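Local structure of Nadp(h)-dependent ketose reductase (Bemisia argentifolii, 1E3J) at residues Gly39-Asp44 with Gly65-Gly70; Pro61-His66 with Pro120-Leu125; Leu173-Gly178 with Val196-Ser201; Pro241-Asp246 with Thr266-Gly271. The protein is a zinc-dependent ketose reductase that probably interconverts fructose and sorbitol, using NADP(H) as its cofactor. All blocks are in the same frame, centred on the assembly; numbering follows the deposited sequence.

Interaction 1: residues Gly39-Asp44 with Gly65-Gly70; sequences GICGSD and GHEASG. With ZN (zinc ion), chain C.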
loop_
_atom_site.group_PDB
_atom_site.type_symbol
_atom_site.label_atom_id
_atom_site.label_comp_id
_atom_site.label_asym_id
_atom_site.label_seq_id
_atom_site.Cartn_x
_atom_site.Cartn_y
_atom_site.Cartn_z
ATOM N N GLY A 39 -21.134 -20.613 -18.605
ATOM C CA GLY A 39 -21.514 -19.377 -19.250
ATOM C C GLY A 39 -20.542 -19.147 -20.379
ATOM O O GLY A 39 -19.464 -19.738 -20.412
ATOM N N ILE A 40 -20.906 -18.307 -21.331
ATOM C CA ILE A 40 -19.987 -18.050 -22.416
ATOM C C ILE A 40 -19.820 -16.559 -22.583
ATOM O O ILE A 40 -20.716 -15.799 -22.239
ATOM C CB ILE A 40 -20.482 -18.698 -23.717
ATOM C CG1 ILE A 40 -21.896 -18.223 -24.057
ATOM C CG2 ILE A 40 -20.467 -20.207 -23.548
ATOM C CD1 ILE A 40 -22.488 -18.919 -25.315
ATOM N N CYS A 41 -18.656 -16.132 -23.078
ATOM C CA CYS A 41 -18.422 -14.709 -23.251
ATOM C C CYS A 41 -17.822 -14.406 -24.610
ATOM O O CYS A 41 -17.619 -15.306 -25.432
ATOM C CB CYS A 41 -17.519 -14.181 -22.124
ATOM S SG CYS A 41 -15.745 -14.504 -22.329
ATOM N N GLY A 42 -17.529 -13.131 -24.839
ATOM C CA GLY A 42 -16.973 -12.716 -26.122
ATOM C C GLY A 42 -15.715 -13.478 -26.486
ATOM O O GLY A 42 -15.462 -13.796 -27.655
ATOM N N SER A 43 -14.926 -13.789 -25.467
ATOM C CA SER A 43 -13.692 -14.521 -25.679
ATOM C C SER A 43 -13.951 -15.887 -26.308
ATOM O O SER A 43 -13.228 -16.287 -27.213
ATOM C CB SER A 43 -12.941 -14.653 -24.358
ATOM O OG SER A 43 -11.856 -15.540 -24.513
ATOM N N ASP A 44 -14.967 -16.611 -25.837
ATOM C CA ASP A 44 -15.285 -17.920 -26.444
ATOM C C ASP A 44 -15.766 -17.669 -27.880
ATOM O O ASP A 44 -15.339 -18.323 -28.831
ATOM C CB ASP A 44 -16.417 -18.656 -25.708
ATOM C CG ASP A 44 -16.025 -19.127 -24.309
ATOM O OD1 ASP A 44 -15.036 -19.918 -24.153
ATOM O OD2 ASP A 44 -16.735 -18.712 -23.363
ATOM N N GLY A 65 -15.182 -23.476 -23.276
ATOM C CA GLY A 65 -15.814 -23.243 -21.983
ATOM C C GLY A 65 -14.907 -22.934 -20.798
ATOM O O GLY A 65 -13.963 -23.681 -20.542
ATOM N N HIS A 66 -15.178 -21.840 -20.079
ATOM C CA HIS A 66 -14.399 -21.507 -18.894
ATOM C C HIS A 66 -15.148 -20.807 -17.730
ATOM O O HIS A 66 -14.531 -20.399 -16.746
ATOM C CB HIS A 66 -13.177 -20.672 -19.309
ATOM C CG HIS A 66 -13.536 -19.357 -19.918
ATOM N ND1 HIS A 66 -13.643 -19.172 -21.278
ATOM C CD2 HIS A 66 -13.941 -18.194 -19.346
ATOM C CE1 HIS A 66 -14.106 -17.958 -21.525
ATOM N NE2 HIS A 66 -14.296 -17.353 -20.369
ATOM N N GLU A 67 -16.454 -20.624 -17.824
ATOM C CA GLU A 67 -17.197 -19.970 -16.741
ATOM C C GLU A 67 -18.130 -21.040 -16.239
ATOM O O GLU A 67 -19.285 -21.113 -16.675
ATOM C CB GLU A 67 -18.019 -18.799 -17.269
ATOM C CG GLU A 67 -17.202 -17.765 -18.040
ATOM C CD GLU A 67 -18.063 -16.581 -18.499
ATOM O OE1 GLU A 67 -19.298 -16.594 -18.276
ATOM O OE2 GLU A 67 -17.494 -15.631 -19.085
ATOM N N ALA A 68 -17.656 -21.834 -15.291
ATOM C CA ALA A 68 -18.425 -22.974 -14.856
ATOM C C ALA A 68 -18.549 -23.325 -13.395
ATOM O O ALA A 68 -17.891 -22.751 -12.501
ATOM C CB ALA A 68 -17.884 -24.173 -15.570
ATOM N N SER A 69 -19.397 -24.330 -13.180
ATOM C CA SER A 69 -19.647 -24.895 -11.873
ATOM C C SER A 69 -20.030 -26.357 -12.098
ATOM O O SER A 69 -20.229 -26.802 -13.233
ATOM C CB SER A 69 -20.788 -24.187 -11.165
ATOM O OG SER A 69 -21.951 -24.320 -11.954
ATOM N N GLY A 70 -20.158 -27.093 -11.010
ATOM C CA GLY A 70 -20.495 -28.494 -11.128
ATOM C C GLY A 70 -20.414 -29.162 -9.779
ATOM O O GLY A 70 -20.098 -28.513 -8.762
HETATM ZN ZN ZN C . -15.495 -15.571 -20.150
HETATM O O HOH W 1 -14.698 -14.097 -18.818
#
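Cys41 and His66 each place the side chain between the backbone N and the carbonyl carbon (chi1 80° and 63°), which turns the sulfur and the ring onto one zinc ion. Glu67 joins them with a chain that runs extended beyond CG. Zinc is bound by Cys41 SG at 2.4 Å, by His66 NE2 at 2.2 Å and by Glu67 OE2 at 2.3 Å. A water 2.1 Å from the zinc is the fourth ligand. The sulfur lies in the plane of the His66 ring, at its edge. Asp44 meets His66 tip to tip, with carboxylate and ring planes 33° apart, and Asp44 OD1 is 3.3 Å from His66 ND1. The other oxygen, Asp44 OD2, accepts from Cys41 N at 3.2 Å. Cys41, at the N-cap of helix 42-50, takes a weak bond from Ser43 N on its SG. Cys41 and Asp44 form a capping box. Asp44 is thus a second-shell residue that probably helps to position Cys41 and lies against His66. Gly39 N donates to Glu67 O at 2.7 Å. Glu67 OE1 forms a salt bridge with Lys344. One sulfur, one nitrogen, one carboxylate oxygen and a water make a catalytic-type zinc site as in sorbitol dehydrogenases, a branch of the zinc alcohol dehydrogenase family. The water probably holds the place that a substrate oxygen would take.

Interaction 2: residues Pro61-His66 with Pro120-Leu125; sequences PMVIGH and PDDGNL. With ZN (zinc ion), chain C.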
loop_
_atom_site.group_PDB
_atom_site.type_symbol
_atom_site.label_atom_id
_atom_site.label_comp_id
_atom_site.label_asym_id
_atom_site.label_seq_id
_atom_site.Cartn_x
_atom_site.Cartn_y
_atom_site.Cartn_z
ATOM N N PRO A 61 -7.806 -29.377 -31.973
ATOM C CA PRO A 61 -9.131 -29.366 -31.336
ATOM C C PRO A 61 -9.020 -29.079 -29.835
ATOM O O PRO A 61 -8.163 -29.626 -29.145
ATOM C CB PRO A 61 -9.685 -30.767 -31.643
ATOM C CG PRO A 61 -8.471 -31.590 -31.877
ATOM C CD PRO A 61 -7.583 -30.653 -32.669
ATOM N N MET A 62 -9.901 -28.226 -29.338
ATOM C CA MET A 62 -9.869 -27.837 -27.941
ATOM C C MET A 62 -11.276 -27.751 -27.342
ATOM O O MET A 62 -12.153 -27.096 -27.914
ATOM C CB MET A 62 -9.158 -26.468 -27.843
ATOM C CG MET A 62 -9.315 -25.695 -26.524
ATOM S SD MET A 62 -8.816 -23.930 -26.676
ATOM C CE MET A 62 -10.387 -23.166 -27.250
ATOM N N VAL A 63 -11.502 -28.418 -26.206
ATOM C CA VAL A 63 -12.811 -28.299 -25.549
ATOM C C VAL A 63 -12.919 -26.827 -25.172
ATOM O O VAL A 63 -11.973 -26.227 -24.704
ATOM C CB VAL A 63 -12.905 -29.130 -24.276
ATOM C CG1 VAL A 63 -14.166 -28.795 -23.532
ATOM C CG2 VAL A 63 -12.851 -30.598 -24.620
ATOM N N ILE A 64 -14.084 -26.261 -25.401
ATOM C CA ILE A 64 -14.385 -24.863 -25.164
ATOM C C ILE A 64 -15.028 -24.711 -23.749
ATOM O O ILE A 64 -15.357 -25.706 -23.097
ATOM C CB ILE A 64 -15.343 -24.456 -26.332
ATOM C CG1 ILE A 64 -14.764 -23.286 -27.131
ATOM C CG2 ILE A 64 -16.762 -24.286 -25.835
ATOM C CD1 ILE A 64 -15.007 -21.913 -26.550
ATOM N N GLY A 65 -15.182 -23.476 -23.276
ATOM C CA GLY A 65 -15.814 -23.243 -21.983
ATOM C C GLY A 65 -14.907 -22.934 -20.798
ATOM O O GLY A 65 -13.963 -23.681 -20.542
ATOM N N HIS A 66 -15.178 -21.840 -20.079
ATOM C CA HIS A 66 -14.399 -21.507 -18.894
ATOM C C HIS A 66 -15.148 -20.807 -17.730
ATOM O O HIS A 66 -14.531 -20.399 -16.746
ATOM C CB HIS A 66 -13.177 -20.672 -19.309
ATOM C CG HIS A 66 -13.536 -19.357 -19.918
ATOM N ND1 HIS A 66 -13.643 -19.172 -21.278
ATOM C CD2 HIS A 66 -13.941 -18.194 -19.346
ATOM C CE1 HIS A 66 -14.106 -17.958 -21.525
ATOM N NE2 HIS A 66 -14.296 -17.353 -20.369
ATOM N N PRO A 120 -3.297 -23.945 -25.573
ATOM C CA PRO A 120 -3.745 -25.318 -25.857
ATOM C C PRO A 120 -4.549 -26.044 -24.769
ATOM O O PRO A 120 -4.731 -27.260 -24.865
ATOM C CB PRO A 120 -2.435 -26.036 -26.097
ATOM C CG PRO A 120 -1.593 -25.461 -24.954
ATOM C CD PRO A 120 -1.924 -23.957 -25.025
ATOM N N ASP A 121 -5.036 -25.339 -23.751
ATOM C CA ASP A 121 -5.756 -26.023 -22.676
ATOM C C ASP A 121 -7.287 -26.157 -22.784
ATOM O O ASP A 121 -8.024 -25.159 -22.926
ATOM C CB ASP A 121 -5.341 -25.385 -21.355
ATOM C CG ASP A 121 -3.839 -25.517 -21.120
ATOM O OD1 ASP A 121 -3.409 -26.602 -20.663
ATOM O OD2 ASP A 121 -3.082 -24.561 -21.428
ATOM N N ASP A 122 -7.741 -27.411 -22.692
ATOM C CA ASP A 122 -9.159 -27.767 -22.790
ATOM C C ASP A 122 -10.026 -27.122 -21.713
ATOM O O ASP A 122 -9.632 -27.041 -20.551
ATOM C CB ASP A 122 -9.364 -29.297 -22.705
ATOM C CG ASP A 122 -9.101 -30.031 -24.039
ATOM O OD1 ASP A 122 -9.072 -29.398 -25.128
ATOM O OD2 ASP A 122 -8.944 -31.272 -23.991
ATOM N N GLY A 123 -11.225 -26.715 -22.128
ATOM C CA GLY A 123 -12.184 -26.089 -21.251
ATOM C C GLY A 123 -13.130 -27.063 -20.596
ATOM O O GLY A 123 -12.922 -28.260 -20.600
ATOM N N ASN A 124 -14.216 -26.565 -20.039
ATOM C CA ASN A 124 -15.095 -27.479 -19.332
ATOM C C ASN A 124 -16.551 -27.531 -19.840
ATOM O O ASN A 124 -17.460 -27.808 -19.047
ATOM C CB ASN A 124 -15.061 -27.101 -17.844
ATOM C CG ASN A 124 -15.164 -25.594 -17.640
ATOM O OD1 ASN A 124 -15.872 -24.911 -18.404
ATOM N ND2 ASN A 124 -14.465 -25.062 -16.614
ATOM N N LEU A 125 -16.785 -27.226 -21.121
ATOM C CA LEU A 125 -18.144 -27.289 -21.648
ATOM C C LEU A 125 -18.212 -28.732 -22.088
ATOM O O LEU A 125 -17.969 -29.038 -23.232
ATOM C CB LEU A 125 -18.345 -26.339 -22.841
ATOM C CG LEU A 125 -19.762 -26.359 -23.463
ATOM C CD1 LEU A 125 -20.807 -25.975 -22.403
ATOM C CD2 LEU A 125 -19.844 -25.405 -24.652
HETATM ZN ZN ZN C . -15.495 -15.571 -20.150
HETATM O O HOH W 1 -14.698 -14.097 -18.818
#
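Val63 meets Asp122 at about a right angle, and its backbone N donates to Asp122 OD1 at 2.8 Å. The N-H comes from above the carboxylate plane, 57° out of it. The Val63 methyl CG2 packs beside the carboxylate, 3.8 Å from Asp122 CG. Three more bonds run the other way, from the amides of 123-125 to the carbonyls of 63-65, with the last two crossed. Gly123 N reaches Val63 O at 2.7 Å, Asn124 N reaches Gly65 O at 2.9 Å, and Leu125 N reaches Ile64 O at 2.9 Å. Only the last of these lies in the plane of its carbonyl; the other two donors sit above theirs. Gly123 has no side chain, and its CA can come within 3.1 Å of Gly65 O. Gly65 has a positive phi of 102°, which lets the chain turn here toward the zinc ligand His66. Ile64 and Leu125 lie side by side and point the same way. Their methyls are tightly packed, with Ile64 CG2 3.5 Å from Leu125 CD2. Met62 slides past Asp122 in the opposite direction, and its CG lies 3.9 Å from Asp121 O. In the next shell, Asp122 OD2 forms a salt bridge with Arg21, which also packs on Val63. Strand 6-12 bonds to the backbone of Met62, Ile64 and Leu125. Asn124 and Leu125 pack on strand 30-40, and Ile64 packs on Asp44 of helix 42-50. Within the GroES-like part of the fold, loop 120-125 and strand 62-63 thus sit together against strands 6-12 and 30-40 and helix 42-50.

Interaction 3: residues Leu173-Gly178 with Val196-Ser201; sequences LVIGAG and VCTARS. With PO4 (phosphate ion), chain D.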
loop_
_atom_site.group_PDB
_atom_site.type_symbol
_atom_site.label_atom_id
_atom_site.label_comp_id
_atom_site.label_asym_id
_atom_site.label_seq_id
_atom_site.Cartn_x
_atom_site.Cartn_y
_atom_site.Cartn_z
ATOM N N LEU A 173 -17.598 5.339 -12.175
ATOM C CA LEU A 173 -18.276 5.489 -13.430
ATOM C C LEU A 173 -17.996 4.230 -14.242
ATOM O O LEU A 173 -16.846 3.916 -14.567
ATOM C CB LEU A 173 -17.728 6.693 -14.205
ATOM C CG LEU A 173 -18.086 6.657 -15.695
ATOM C CD1 LEU A 173 -19.589 6.834 -15.876
ATOM C CD2 LEU A 173 -17.345 7.740 -16.420
ATOM N N VAL A 174 -19.029 3.492 -14.572
ATOM C CA VAL A 174 -18.823 2.317 -15.390
ATOM C C VAL A 174 -19.291 2.651 -16.797
ATOM O O VAL A 174 -20.468 2.988 -17.008
ATOM C CB VAL A 174 -19.649 1.159 -14.881
ATOM C CG1 VAL A 174 -19.433 -0.030 -15.759
ATOM C CG2 VAL A 174 -19.303 0.896 -13.418
ATOM N N ILE A 175 -18.371 2.590 -17.751
ATOM C CA ILE A 175 -18.719 2.843 -19.139
ATOM C C ILE A 175 -19.074 1.513 -19.823
ATOM O O ILE A 175 -18.241 0.610 -19.943
ATOM C CB ILE A 175 -17.565 3.502 -19.865
ATOM C CG1 ILE A 175 -17.229 4.819 -19.155
ATOM C CG2 ILE A 175 -17.939 3.724 -21.332
ATOM C CD1 ILE A 175 -15.912 5.455 -19.581
ATOM N N GLY A 176 -20.332 1.391 -20.240
ATOM C CA GLY A 176 -20.810 0.172 -20.879
ATOM C C GLY A 176 -21.736 -0.614 -19.955
ATOM O O GLY A 176 -21.563 -0.613 -18.730
ATOM N N ALA A 177 -22.736 -1.276 -20.519
ATOM C CA ALA A 177 -23.663 -2.045 -19.721
ATOM C C ALA A 177 -23.833 -3.458 -20.253
ATOM O O ALA A 177 -24.886 -4.064 -20.089
ATOM C CB ALA A 177 -25.019 -1.349 -19.634
ATOM N N GLY A 178 -22.813 -3.959 -20.943
ATOM C CA GLY A 178 -22.837 -5.347 -21.358
ATOM C C GLY A 178 -22.531 -6.146 -20.062
ATOM O O GLY A 178 -22.452 -5.553 -18.956
ATOM N N VAL A 196 -22.270 5.337 -11.300
ATOM C CA VAL A 196 -22.925 5.937 -12.438
ATOM C C VAL A 196 -22.602 4.973 -13.571
ATOM O O VAL A 196 -21.464 4.555 -13.723
ATOM C CB VAL A 196 -22.333 7.304 -12.819
ATOM C CG1 VAL A 196 -22.932 7.773 -14.134
ATOM C CG2 VAL A 196 -22.641 8.307 -11.781
ATOM N N CYS A 197 -23.604 4.629 -14.359
ATOM C CA CYS A 197 -23.416 3.717 -15.446
ATOM C C CYS A 197 -23.892 4.350 -16.731
ATOM O O CYS A 197 -25.009 4.844 -16.812
ATOM C CB CYS A 197 -24.178 2.438 -15.199
ATOM S SG CYS A 197 -23.808 1.241 -16.481
ATOM N N THR A 198 -23.033 4.295 -17.732
ATOM C CA THR A 198 -23.245 4.888 -19.058
ATOM C C THR A 198 -23.266 3.815 -20.135
ATOM O O THR A 198 -22.410 2.948 -20.124
ATOM C CB THR A 198 -22.056 5.813 -19.361
ATOM O OG1 THR A 198 -22.401 7.156 -19.015
ATOM C CG2 THR A 198 -21.615 5.699 -20.778
ATOM N N ALA A 199 -24.197 3.890 -21.077
ATOM C CA ALA A 199 -24.267 2.906 -22.158
ATOM C C ALA A 199 -25.152 3.323 -23.348
ATOM O O ALA A 199 -25.921 4.287 -23.266
ATOM C CB ALA A 199 -24.742 1.598 -21.613
ATOM N N ARG A 200 -25.046 2.588 -24.453
ATOM C CA ARG A 200 -25.824 2.896 -25.654
ATOM C C ARG A 200 -27.271 2.448 -25.561
ATOM O O ARG A 200 -28.176 3.178 -25.952
ATOM C CB ARG A 200 -25.195 2.246 -26.897
ATOM C CG ARG A 200 -23.864 2.831 -27.290
ATOM C CD ARG A 200 -23.191 2.027 -28.384
ATOM N NE ARG A 200 -23.128 0.602 -28.073
ATOM C CZ ARG A 200 -22.140 -0.209 -28.455
ATOM N NH1 ARG A 200 -21.120 0.275 -29.157
ATOM N NH2 ARG A 200 -22.177 -1.508 -28.158
ATOM N N SER A 201 -27.473 1.245 -25.033
ATOM C CA SER A 201 -28.796 0.646 -24.926
ATOM C C SER A 201 -29.605 1.003 -23.690
ATOM O O SER A 201 -29.196 0.715 -22.556
ATOM C CB SER A 201 -28.666 -0.878 -25.012
ATOM O OG SER A 201 -29.713 -1.525 -24.304
HETATM P P PO4 D . -23.697 -0.758 -24.486
HETATM O O1 PO4 D . -23.421 -1.578 -25.691
HETATM O O2 PO4 D . -25.116 -0.318 -24.497
HETATM O O3 PO4 D . -23.452 -1.566 -23.270
HETATM O O4 PO4 D . -22.801 0.435 -24.492
#
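Strands 173-175 and 196-199 run parallel at 17°, pairing Leu173 with Val196, Val174 with Cys197 and Ile175 with Thr198. Three backbone bonds join them: Val174 N to Val196 O is 2.8 Å, Thr198 N to Val174 O is 3.0 Å, and Gly176 N to Thr198 O is 2.6 Å. On one face Leu173 slants across Val196, with CD1 3.9 Å from Val196 CG1. Leu173 and Ile175 pack there against helix 251-260. On the other face Cys197 holds SG anti to its backbone N (chi1 -174°), which brings the sulfur 3.7 Å from Gly176 O. Helix 202-210 packs on this side. The two strands and helix 179-190 form the first beta-alpha-beta unit of a Rossmann fold. Gly176 and Gly178 fit its GxGxxG turn. A phosphate ion, probably from the crystallisation liquor, sits at the strand ends. It accepts from Ala177 N, Arg200 N and Ser201 N. The Arg200 chain bends at chi3 and brings NH2 to phosphate O1 at 2.8 Å, though that bond is weak. Arg204 also binds the ion. A phosphate held between the glycine turn and the residues just past the second strand is consistent with the place where an NADP(H)-type cofactor keeps its extra phosphate. Beside the ion the methyls of Ala177 and Ala199 touch, CB to CB at 3.6 Å.

Interaction 4: residues Pro241-Asp246 with Thr266-Gly271; sequences PNVTID and TLMLVG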
loop_
_atom_site.group_PDB
_atom_site.type_symbol
_atom_site.label_atom_id
_atom_site.label_comp_id
_atom_site.label_asym_id
_atom_site.label_seq_id
_atom_site.Cartn_x
_atom_site.Cartn_y
_atom_site.Cartn_z
ATOM N N PRO A 241 -15.984 11.196 -10.970
ATOM C CA PRO A 241 -15.784 9.837 -10.445
ATOM C C PRO A 241 -14.294 9.656 -10.170
ATOM O O PRO A 241 -13.501 10.062 -10.990
ATOM C CB PRO A 241 -16.253 8.949 -11.595
ATOM C CG PRO A 241 -15.893 9.751 -12.800
ATOM C CD PRO A 241 -16.291 11.171 -12.407
ATOM N N ASN A 242 -13.894 9.111 -9.026
ATOM C CA ASN A 242 -12.463 8.945 -8.857
ATOM C C ASN A 242 -11.968 7.615 -9.434
ATOM O O ASN A 242 -10.746 7.381 -9.532
ATOM C CB ASN A 242 -12.006 9.181 -7.416
ATOM C CG ASN A 242 -12.765 8.382 -6.408
ATOM O OD1 ASN A 242 -13.987 8.280 -6.470
ATOM N ND2 ASN A 242 -12.037 7.831 -5.423
ATOM N N VAL A 243 -12.927 6.774 -9.841
ATOM C CA VAL A 243 -12.622 5.518 -10.481
ATOM C C VAL A 243 -13.556 5.330 -11.661
ATOM O O VAL A 243 -14.790 5.348 -11.529
ATOM C CB VAL A 243 -12.792 4.318 -9.544
ATOM C CG1 VAL A 243 -12.634 3.008 -10.356
ATOM C CG2 VAL A 243 -11.774 4.383 -8.404
ATOM N N THR A 244 -12.966 5.191 -12.835
ATOM C CA THR A 244 -13.717 4.937 -14.025
ATOM C C THR A 244 -13.329 3.534 -14.506
ATOM O O THR A 244 -12.145 3.189 -14.579
ATOM C CB THR A 244 -13.353 5.963 -15.126
ATOM O OG1 THR A 244 -13.705 7.287 -14.685
ATOM C CG2 THR A 244 -14.103 5.643 -16.419
ATOM N N ILE A 245 -14.321 2.740 -14.866
ATOM C CA ILE A 245 -14.084 1.408 -15.346
ATOM C C ILE A 245 -14.558 1.330 -16.770
ATOM O O ILE A 245 -15.740 1.345 -17.036
ATOM C CB ILE A 245 -14.836 0.367 -14.480
ATOM C CG1 ILE A 245 -14.479 0.582 -13.009
ATOM C CG2 ILE A 245 -14.442 -1.075 -14.897
ATOM C CD1 ILE A 245 -15.078 -0.434 -12.089
ATOM N N ASP A 246 -13.626 1.291 -17.702
ATOM C CA ASP A 246 -13.998 1.181 -19.087
ATOM C C ASP A 246 -14.203 -0.286 -19.426
ATOM O O ASP A 246 -13.279 -1.110 -19.274
ATOM C CB ASP A 246 -12.931 1.704 -20.037
ATOM C CG ASP A 246 -13.254 1.320 -21.500
ATOM O OD1 ASP A 246 -14.395 1.644 -21.916
ATOM O OD2 ASP A 246 -12.413 0.682 -22.203
ATOM N N THR A 266 -8.405 6.934 -10.961
ATOM C CA THR A 266 -7.945 5.845 -11.779
ATOM C C THR A 266 -8.910 5.395 -12.868
ATOM O O THR A 266 -10.133 5.434 -12.705
ATOM C CB THR A 266 -7.661 4.619 -10.869
ATOM O OG1 THR A 266 -6.902 5.045 -9.738
ATOM C CG2 THR A 266 -6.900 3.546 -11.616
ATOM N N LEU A 267 -8.336 4.968 -13.987
ATOM C CA LEU A 267 -9.118 4.441 -15.086
ATOM C C LEU A 267 -8.715 2.982 -15.177
ATOM O O LEU A 267 -7.540 2.701 -15.413
ATOM C CB LEU A 267 -8.721 5.174 -16.367
ATOM C CG LEU A 267 -9.261 4.552 -17.669
ATOM C CD1 LEU A 267 -10.769 4.398 -17.602
ATOM C CD2 LEU A 267 -8.876 5.468 -18.854
ATOM N N MET A 268 -9.664 2.076 -14.965
ATOM C CA MET A 268 -9.419 0.658 -15.016
ATOM C C MET A 268 -9.813 0.191 -16.413
ATOM O O MET A 268 -10.931 0.480 -16.862
ATOM C CB MET A 268 -10.292 -0.094 -14.020
ATOM C CG MET A 268 -10.132 0.330 -12.590
ATOM S SD MET A 268 -8.408 0.180 -12.105
ATOM C CE MET A 268 -8.034 -1.539 -12.619
ATOM N N LEU A 269 -8.901 -0.506 -17.094
ATOM C CA LEU A 269 -9.159 -1.042 -18.437
ATOM C C LEU A 269 -9.567 -2.498 -18.275
ATOM O O LEU A 269 -8.764 -3.337 -17.822
ATOM C CB LEU A 269 -7.903 -0.994 -19.296
ATOM C CG LEU A 269 -7.382 0.426 -19.464
ATOM C CD1 LEU A 269 -6.049 0.368 -20.143
ATOM C CD2 LEU A 269 -8.390 1.257 -20.258
ATOM N N VAL A 270 -10.813 -2.792 -18.614
ATOM C CA VAL A 270 -11.322 -4.146 -18.485
ATOM C C VAL A 270 -11.920 -4.611 -19.808
ATOM O O VAL A 270 -12.100 -5.792 -20.019
ATOM C CB VAL A 270 -12.385 -4.221 -17.397
ATOM C CG1 VAL A 270 -12.677 -5.668 -17.058
ATOM C CG2 VAL A 270 -11.891 -3.498 -16.158
ATOM N N GLY A 271 -12.168 -3.662 -20.708
ATOM C CA GLY A 271 -12.756 -3.955 -22.004
ATOM C C GLY A 271 -12.051 -4.872 -23.000
ATOM O O GLY A 271 -12.660 -5.830 -23.490
#
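Thr244 and Leu267 cross at a slant on one face of two parallel strands. Thr244 turns its methyl anti to the backbone N, so CG2 lies 3.8 Å from Leu267 CD1. That same CD1 also lies over the backbone, 3.5 Å from Thr244 O. Helix 251-260 packs on this face, on Leu267 and Asp246. On the opposite face Ile245 lies beside Val270, just past the second strand, and both point the same way, CG2 to CG2 at 3.7 Å. Val243 touches Met268 there, with CG1 4.3 Å from CG. The Met268 chain is bent at chi2 and chi3, and its end leads away from Val243 to helix 151-164, where it packs on Arg163 and Ala164. The axes of strands 243-246 and 266-269 approach to 4.7 Å and run parallel within 20°. Their bonds alternate between the two chains, as in Thr244 N to Thr266 O at 2.8 Å and Met268 N to Thr244 O at 2.7 Å. With helix 251-260 they form a beta-alpha-beta unit of the Rossmann sheet. At its far end Asp246 O takes Val270 N at 3.1 Å and a weaker bond from Gly271 N, which is poorly ordered. Leu269 packs on Leu281 of a second subunit. The polar tips are satisfied elsewhere: Thr244 OG1 is bonded to Thr261 OG1, and the carboxylate of Asp246 holds Ser248 OG and Gly249 N. Across the contact the side chains meet through carbon, while the backbone amides and carbonyls supply the hydrogen bonds. The buried Asp246 carboxylate probably helps to fix the turn that follows its own strand.

Overall arrangement
Interactions 1 and 2 lie 10 Å apart between centres and interleave along the chain. They share Gly65 and His66, and both reach the zinc ion. Interactions 3 and 4 follow later in the sequence. Their centres are 12 Å apart in the six-stranded parallel sheet, where strands 171-175 and 243-246 are neighbours. The backbone of Leu173 probably bonds to Val243 and Ile245. The two pairs do not touch: the centres of interactions 1 and 3 are about 22 Å apart, those of 2 and 3 about 31 Å. This is the two-domain plan of the family, with a zinc-holding catalytic part beside a Rossmann-type part that probably binds the cofactor.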